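Local coordinates for esterase A (Caulobacter crescentus, PDB 5GKV), which is a penicillin-binding protein homolog of the beta-lactamase family that probably hydrolyses ester substrates, at residues 22-27 and 47-52; 278-283 and 290-295. All blocks are in the same frame, centred on the assembly; numbering follows the deposited sequence.

Interaction 1: residues 22-27 and 47-52; sequences DRFAAV and FAIEGE
The carbonyl oxygen of Phe24, the residue whose ring meets Phe47 and Ile49, accepts a hydrogen bond of 2.8 Å from Val27 N; the bond lies in the first turn of helix 25-35, which begins with Phe24 at its N-cap position. With CG anti to the carbonyl carbon (chi1 -66°), the ring projects toward strand 42-49. Its leading atoms do the touching: CE1 comes within 3.9 Å of Phe47 CE2, while CZ lies 3.9 Å from Ile49 CD1. The two phenyl planes are inclined at 57° with centroids 5.6 Å apart, an oblique meeting that is neither a stack nor a T-shape. The Ile49 methyl, by contrast, sits at the edge of the Phe24 ring, close to its plane. Arg23 CG lies over one face of the same ring, toward the rim, and the guanidinium beyond makes a weak hydrogen bond to the carbonyl of Leu386. Here the fold shared by penicillin-binding proteins and serine beta-lactamases illustrates a recurring arrangement, an antiparallel sheet clothed on one face by helices from both ends of the chain: Phe24 also touches Val54, Val55 and the C-terminal Leu386, and Phe47 packs on Ala382 of helix 373-384. Two residues on from Phe47, Ile49 opens a type I' turn, where Ile49 N reaches Glu52 O at 2.9 Å and Glu52 N reaches Ile49 O at 3.0 Å, closing the two-residue hairpin between strands 42-49 and 52-60.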
ATOM      1  N   ASP A  22     -26.352  13.134  -3.839  1.00 19.68           N
ATOM      2  CA  ASP A  22     -27.123  13.412  -2.632  1.00 23.60           C
ATOM      3  C   ASP A  22     -27.029  12.274  -1.606  1.00 21.77           C
ATOM      4  O   ASP A  22     -27.001  12.519  -0.392  1.00 20.00           O
ATOM      5  CB  ASP A  22     -28.573  13.671  -3.040  1.00 30.69           C
ATOM      6  CG  ASP A  22     -29.505  13.815  -1.859  1.00 37.19           C
ATOM      7  OD1 ASP A  22     -29.425  14.866  -1.173  1.00 49.19           O
ATOM      8  OD2 ASP A  22     -30.326  12.886  -1.638  1.00 39.12           O
ATOM      9  N   ARG A  23     -26.974  11.025  -2.074  1.00 21.67           N
ATOM     10  CA  ARG A  23     -26.887   9.908  -1.138  1.00 25.13           C
ATOM     11  C   ARG A  23     -25.666  10.019  -0.229  1.00 22.36           C
ATOM     12  O   ARG A  23     -25.719   9.593   0.933  1.00 22.37           O
ATOM     13  CB  ARG A  23     -26.848   8.585  -1.892  1.00 24.72           C
ATOM     14  CG  ARG A  23     -26.664   7.389  -0.975  1.00 25.61           C
ATOM     15  CD  ARG A  23     -27.024   6.110  -1.671  1.00 34.19           C
ATOM     16  NE  ARG A  23     -27.357   5.072  -0.709  1.00 36.03           N
ATOM     17  CZ  ARG A  23     -27.182   3.774  -0.936  1.00 44.26           C
ATOM     18  NH1 ARG A  23     -26.661   3.365  -2.092  1.00 44.63           N
ATOM     19  NH2 ARG A  23     -27.509   2.888   0.000  1.00 44.11           N
ATOM     20  N   PHE A  24     -24.572  10.609  -0.722  1.00 21.05           N
ATOM     21  CA  PHE A  24     -23.317  10.660   0.020  1.00 20.80           C
ATOM     22  C   PHE A  24     -22.988  12.070   0.507  1.00 19.37           C
ATOM     23  O   PHE A  24     -21.816  12.403   0.714  1.00 17.29           O
ATOM     24  CB  PHE A  24     -22.179  10.087  -0.826  1.00 18.82           C
ATOM     25  CG  PHE A  24     -22.325   8.613  -1.103  1.00 20.06           C
ATOM     26  CD1 PHE A  24     -21.987   7.683  -0.141  1.00 18.19           C
ATOM     27  CD2 PHE A  24     -22.811   8.160  -2.319  1.00 21.38           C
ATOM     28  CE1 PHE A  24     -22.121   6.327  -0.376  1.00 22.25           C
ATOM     29  CE2 PHE A  24     -22.957   6.810  -2.563  1.00 22.45           C
ATOM     30  CZ  PHE A  24     -22.611   5.890  -1.594  1.00 19.78           C
ATOM     31  N   ALA A  25     -24.016  12.896   0.738  1.00 19.90           N
ATOM     32  CA  ALA A  25     -23.784  14.257   1.216  1.00 16.36           C
ATOM     33  C   ALA A  25     -22.943  14.282   2.485  1.00 16.85           C
ATOM     34  O   ALA A  25     -22.156  15.206   2.680  1.00 15.08           O
ATOM     35  CB  ALA A  25     -25.118  14.979   1.455  1.00 21.03           C
ATOM     36  N   ALA A  26     -23.100  13.286   3.369  1.00 16.21           N
ATOM     37  CA  ALA A  26     -22.292  13.261   4.589  1.00 19.52           C
ATOM     38  C   ALA A  26     -20.798  13.175   4.281  1.00 18.58           C
ATOM     39  O   ALA A  26     -19.971  13.726   5.023  1.00 14.95           O
ATOM     40  CB  ALA A  26     -22.707  12.083   5.482  1.00 17.52           C
ATOM     41  N   VAL A  27     -20.432  12.489   3.201  1.00 15.12           N
ATOM     42  CA  VAL A  27     -19.020  12.406   2.835  1.00 17.45           C
ATOM     43  C   VAL A  27     -18.482  13.791   2.490  1.00 14.99           C
ATOM     44  O   VAL A  27     -17.403  14.183   2.947  1.00 19.73           O
ATOM     45  CB  VAL A  27     -18.819  11.415   1.677  1.00 15.95           C
ATOM     46  CG1 VAL A  27     -17.346  11.355   1.293  1.00 16.18           C
ATOM     47  CG2 VAL A  27     -19.293  10.019   2.105  1.00 17.03           C
ATOM     48  N   PHE A  47     -14.866   6.853  -3.559  1.00 13.87           N
ATOM     49  CA  PHE A  47     -15.621   5.737  -3.010  1.00 14.54           C
ATOM     50  C   PHE A  47     -16.343   5.058  -4.159  1.00 18.14           C
ATOM     51  O   PHE A  47     -16.898   5.732  -5.031  1.00 17.27           O
ATOM     52  CB  PHE A  47     -16.609   6.226  -1.930  1.00 16.44           C
ATOM     53  CG  PHE A  47     -17.268   5.124  -1.165  1.00 15.41           C
ATOM     54  CD1 PHE A  47     -16.573   4.439  -0.176  1.00 15.25           C
ATOM     55  CD2 PHE A  47     -18.595   4.793  -1.404  1.00 19.60           C
ATOM     56  CE1 PHE A  47     -17.188   3.430   0.551  1.00 18.45           C
ATOM     57  CE2 PHE A  47     -19.219   3.781  -0.676  1.00 20.05           C
ATOM     58  CZ  PHE A  47     -18.511   3.095   0.292  1.00 17.88           C
ATOM     59  N   ALA A  48     -16.302   3.722  -4.177  1.00 17.46           N
ATOM     60  CA  ALA A  48     -16.788   2.956  -5.314  1.00 18.58           C
ATOM     61  C   ALA A  48     -17.736   1.860  -4.847  1.00 20.36           C
ATOM     62  O   ALA A  48     -17.555   1.268  -3.781  1.00 17.01           O
ATOM     63  CB  ALA A  48     -15.632   2.330  -6.116  1.00 16.71           C
ATOM     64  N   ILE A  49     -18.747   1.599  -5.669  1.00 20.87           N
ATOM     65  CA  ILE A  49     -19.722   0.545  -5.428  1.00 22.87           C
ATOM     66  C   ILE A  49     -19.654  -0.385  -6.619  1.00 27.23           C
ATOM     67  O   ILE A  49     -19.853   0.053  -7.757  1.00 23.55           O
ATOM     68  CB  ILE A  49     -21.145   1.099  -5.250  1.00 24.72           C
ATOM     69  CG1 ILE A  49     -21.223   1.971  -4.000  1.00 22.77           C
ATOM     70  CG2 ILE A  49     -22.150  -0.048  -5.170  1.00 26.55           C
ATOM     71  CD1 ILE A  49     -22.543   2.718  -3.866  1.00 28.37           C
ATOM     72  N   GLU A  50     -19.344  -1.653  -6.360  1.00 26.24           N
ATOM     73  CA  GLU A  50     -19.171  -2.659  -7.404  1.00 27.79           C
ATOM     74  C   GLU A  50     -18.250  -2.151  -8.506  1.00 28.67           C
ATOM     75  O   GLU A  50     -18.543  -2.263  -9.698  1.00 31.00           O
ATOM     76  CB  GLU A  50     -20.526  -3.100  -7.951  1.00 33.53           C
ATOM     77  CG  GLU A  50     -21.416  -3.613  -6.827  1.00 35.86           C
ATOM     78  CD  GLU A  50     -22.795  -4.026  -7.279  1.00 45.38           C
ATOM     79  OE1 GLU A  50     -23.245  -3.562  -8.347  1.00 44.28           O
ATOM     80  OE2 GLU A  50     -23.429  -4.820  -6.552  1.00 51.66           O
ATOM     81  N   GLY A  51     -17.122  -1.563  -8.099  1.00 24.25           N
ATOM     82  CA  GLY A  51     -16.109  -1.112  -9.025  1.00 23.44           C
ATOM     83  C   GLY A  51     -16.365   0.226  -9.686  1.00 28.73           C
ATOM     84  O   GLY A  51     -15.478   0.725 -10.392  1.00 32.41           O
ATOM     85  N   GLU A  52     -17.540   0.818  -9.483  1.00 23.71           N
ATOM     86  CA  GLU A  52     -17.931   2.081 -10.090  1.00 24.45           C
ATOM     87  C   GLU A  52     -17.695   3.206  -9.090  1.00 19.25           C
ATOM     88  O   GLU A  52     -18.309   3.207  -8.021  1.00 21.37           O
ATOM     89  CB  GLU A  52     -19.413   2.032 -10.452  1.00 25.66           C
ATOM     90  CG  GLU A  52     -19.787   0.864 -11.353  1.00 41.78           C
ATOM     91  CD  GLU A  52     -20.795   1.256 -12.416  1.00 53.61           C
ATOM     92  OE1 GLU A  52     -21.480   2.295 -12.232  1.00 55.01           O
ATOM     93  OE2 GLU A  52     -20.924   0.498 -13.401  1.00 55.58           O
TER

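Interaction 2: residues 278-283 and 290-295; sequences GALAHG and SLITPA
Polar contact between Gly283 and Ile292 runs through a single water. It donates to Gly283 O at 2.8 Å and to Ile292 O at 3.0 Å, and accepts from Ser290 OG at 2.7 Å, so three groups fix its position and orientation. The two carbonyl oxygens it serves lie 3.8 Å apart; the shared donor probably offsets their mutual repulsion. The apolar contacts are two methyl meetings. Ala279 CB abuts Leu291 CD1 at 3.9 Å, the leucine continuing onto Ile198 and Leu202 of helix 190-202. Leu280 brings CD2 to Ile292 CG2 at the same separation, the two side chains crossing at a slant. Because CG1 of Ile292 is anti to its backbone N (chi1 -175°), CG2 occupies the slot between that nitrogen and the carbonyl carbon, and this short branch meets the leucine. Both residues also touch helix 82-95, which the family's S-x-x-K motif runs into, through Leu88 and Ala91. A third kind of contact is backbone against ring: Gly283 O lies 3.7 Å from Pro294 CD, in the turn after helix 270-281. The proline opens helix 294-301, which Thr293 caps through OG1 to Gly296 N. The segments flank the short beta hairpin of strands 285-286 and 289-290. Between them, apolar fit and a shared water beside exposed Gly283 replace direct polar pairing, while the Gly284-Leu291 backbone bond and the bonds of Leu291 O to Arg92 and Thr293 OG1 to Asp95 probably help to hold the second segment.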
ATOM      1  N   GLY A 278     -11.790  -1.829  -6.069  1.00 15.45           N
ATOM      2  CA  GLY A 278     -13.170  -2.160  -6.399  1.00 18.72           C
ATOM      3  C   GLY A 278     -13.302  -3.491  -7.119  1.00 19.91           C
ATOM      4  O   GLY A 278     -14.259  -4.239  -6.892  1.00 22.36           O
ATOM      5  N   ALA A 279     -12.339  -3.812  -7.989  1.00 19.74           N
ATOM      6  CA  ALA A 279     -12.355  -5.113  -8.645  1.00 22.09           C
ATOM      7  C   ALA A 279     -12.266  -6.243  -7.626  1.00 23.77           C
ATOM      8  O   ALA A 279     -12.955  -7.262  -7.755  1.00 22.33           O
ATOM      9  CB  ALA A 279     -11.218  -5.212  -9.664  1.00 23.61           C
ATOM     10  N   LEU A 280     -11.422  -6.082  -6.599  1.00 18.70           N
ATOM     11  CA  LEU A 280     -11.342  -7.067  -5.522  1.00 19.92           C
ATOM     12  C   LEU A 280     -12.605  -7.094  -4.659  1.00 24.18           C
ATOM     13  O   LEU A 280     -12.852  -8.098  -3.977  1.00 22.88           O
ATOM     14  CB  LEU A 280     -10.114  -6.787  -4.643  1.00 19.29           C
ATOM     15  CG  LEU A 280      -8.793  -6.588  -5.382  1.00 22.44           C
ATOM     16  CD1 LEU A 280      -7.626  -6.474  -4.384  1.00 20.67           C
ATOM     17  CD2 LEU A 280      -8.558  -7.753  -6.349  1.00 20.94           C
ATOM     18  N   ALA A 281     -13.403  -6.026  -4.664  1.00 17.64           N
ATOM     19  CA  ALA A 281     -14.681  -6.018  -3.951  1.00 22.34           C
ATOM     20  C   ALA A 281     -15.842  -6.551  -4.783  1.00 24.68           C
ATOM     21  O   ALA A 281     -16.940  -6.729  -4.241  1.00 26.12           O
ATOM     22  CB  ALA A 281     -15.038  -4.594  -3.487  1.00 21.34           C
ATOM     23  N   HIS A 282     -15.633  -6.795  -6.074  1.00 20.50           N
ATOM     24  CA  HIS A 282     -16.691  -7.102  -7.032  1.00 23.06           C
ATOM     25  C   HIS A 282     -16.295  -8.302  -7.895  1.00 24.84           C
ATOM     26  O   HIS A 282     -16.297  -8.257  -9.129  1.00 25.13           O
ATOM     27  CB  HIS A 282     -16.992  -5.871  -7.884  1.00 26.24           C
ATOM     28  CG  HIS A 282     -18.215  -6.000  -8.740  1.00 30.44           C
ATOM     29  ND1 HIS A 282     -19.411  -6.491  -8.261  1.00 32.60           N
ATOM     30  CD2 HIS A 282     -18.427  -5.697 -10.043  1.00 34.90           C
ATOM     31  CE1 HIS A 282     -20.310  -6.479  -9.230  1.00 30.31           C
ATOM     32  NE2 HIS A 282     -19.738  -6.004 -10.322  1.00 35.80           N
ATOM     33  N   GLY A 283     -15.913  -9.390  -7.232  1.00 26.71           N
ATOM     34  CA  GLY A 283     -15.692 -10.647  -7.918  1.00 24.78           C
ATOM     35  C   GLY A 283     -14.455 -10.716  -8.780  1.00 28.88           C
ATOM     36  O   GLY A 283     -14.352 -11.626  -9.610  1.00 23.95           O
ATOM     37  N   SER A 290     -11.676  -9.584 -16.152  1.00 25.43           N
ATOM     38  CA  SER A 290     -11.319 -10.364 -14.969  1.00 25.39           C
ATOM     39  C   SER A 290      -9.835 -10.190 -14.638  1.00 28.69           C
ATOM     40  O   SER A 290      -8.966 -10.555 -15.438  1.00 26.04           O
ATOM     41  CB  SER A 290     -11.639 -11.844 -15.187  1.00 27.43           C
ATOM     42  OG  SER A 290     -11.360 -12.593 -14.008  1.00 29.64           O
ATOM     43  N   LEU A 291      -9.544  -9.617 -13.468  1.00 24.61           N
ATOM     44  CA  LEU A 291      -8.170  -9.517 -12.982  1.00 21.28           C
ATOM     45  C   LEU A 291      -7.743 -10.722 -12.158  1.00 21.61           C
ATOM     46  O   LEU A 291      -6.547 -11.023 -12.093  1.00 20.35           O
ATOM     47  CB  LEU A 291      -8.002  -8.259 -12.120  1.00 23.37           C
ATOM     48  CG  LEU A 291      -8.275  -6.954 -12.855  1.00 20.60           C
ATOM     49  CD1 LEU A 291      -8.068  -5.770 -11.937  1.00 25.10           C
ATOM     50  CD2 LEU A 291      -7.357  -6.876 -14.058  1.00 23.07           C
ATOM     51  N   ILE A 292      -8.694 -11.409 -11.531  1.00 20.67           N
ATOM     52  CA  ILE A 292      -8.419 -12.487 -10.586  1.00 23.00           C
ATOM     53  C   ILE A 292      -9.750 -13.175 -10.301  1.00 23.15           C
ATOM     54  O   ILE A 292     -10.810 -12.551 -10.431  1.00 20.36           O
ATOM     55  CB  ILE A 292      -7.768 -11.928  -9.303  1.00 22.40           C
ATOM     56  CG1 ILE A 292      -7.351 -13.046  -8.347  1.00 20.41           C
ATOM     57  CG2 ILE A 292      -8.726 -10.941  -8.595  1.00 19.44           C
ATOM     58  CD1 ILE A 292      -6.421 -12.585  -7.221  1.00 21.30           C
ATOM     59  N   THR A 293      -9.722 -14.456  -9.926  1.00 20.90           N
ATOM     60  CA  THR A 293     -10.959 -15.152  -9.583  1.00 23.32           C
ATOM     61  C   THR A 293     -11.370 -14.876  -8.141  1.00 19.98           C
ATOM     62  O   THR A 293     -10.546 -14.486  -7.308  1.00 21.49           O
ATOM     63  CB  THR A 293     -10.803 -16.665  -9.781  1.00 26.10           C
ATOM     64  OG1 THR A 293     -10.052 -17.229  -8.688  1.00 21.46           O
ATOM     65  CG2 THR A 293     -10.115 -16.966 -11.105  1.00 23.29           C
ATOM     66  N   PRO A 294     -12.651 -15.077  -7.814  1.00 21.76           N
ATOM     67  CA  PRO A 294     -13.062 -14.990  -6.399  1.00 21.02           C
ATOM     68  C   PRO A 294     -12.255 -15.892  -5.483  1.00 25.00           C
ATOM     69  O   PRO A 294     -11.889 -15.489  -4.368  1.00 23.16           O
ATOM     70  CB  PRO A 294     -14.540 -15.401  -6.445  1.00 23.50           C
ATOM     71  CG  PRO A 294     -14.999 -14.986  -7.834  1.00 23.57           C
ATOM     72  CD  PRO A 294     -13.801 -15.170  -8.738  1.00 25.00           C
ATOM     73  N   ALA A 295     -11.968 -17.115  -5.929  1.00 26.43           N
ATOM     74  CA  ALA A 295     -11.113 -18.002  -5.149  1.00 29.15           C
ATOM     75  C   ALA A 295      -9.756 -17.359  -4.883  1.00 22.06           C
ATOM     76  O   ALA A 295      -9.236 -17.435  -3.760  1.00 19.13           O
ATOM     77  CB  ALA A 295     -10.948 -19.333  -5.873  1.00 28.89           C
TER
HETATM   78  O   HOH W   1     -13.246 -12.182 -12.148  1.00 26.88           O

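Overall arrangement
Both contacts are largely buried, yet they serve different parts of the fold. Interaction 1 fastens an N-terminal helix to the antiparallel sheet and is wholly apolar across its interface, built on aromatic rings. Interaction 2 belongs to a helical region, joining the end of helix 270-281 to the start of helix 294-301; it uses aliphatic side chains, alanine, leucine and isoleucine, and a water bridging exposed Gly283 and Ser290 to the carbonyl of buried Ile292. They share no helix or strand, and their centres are about 19 Å apart, but the turn beyond strand 42-49 meets the end of helix 270-281, where Glu50 O lies 3.5 Å from His282 CD2. That packing makes the hairpin a point where sheet and helical region adjoin.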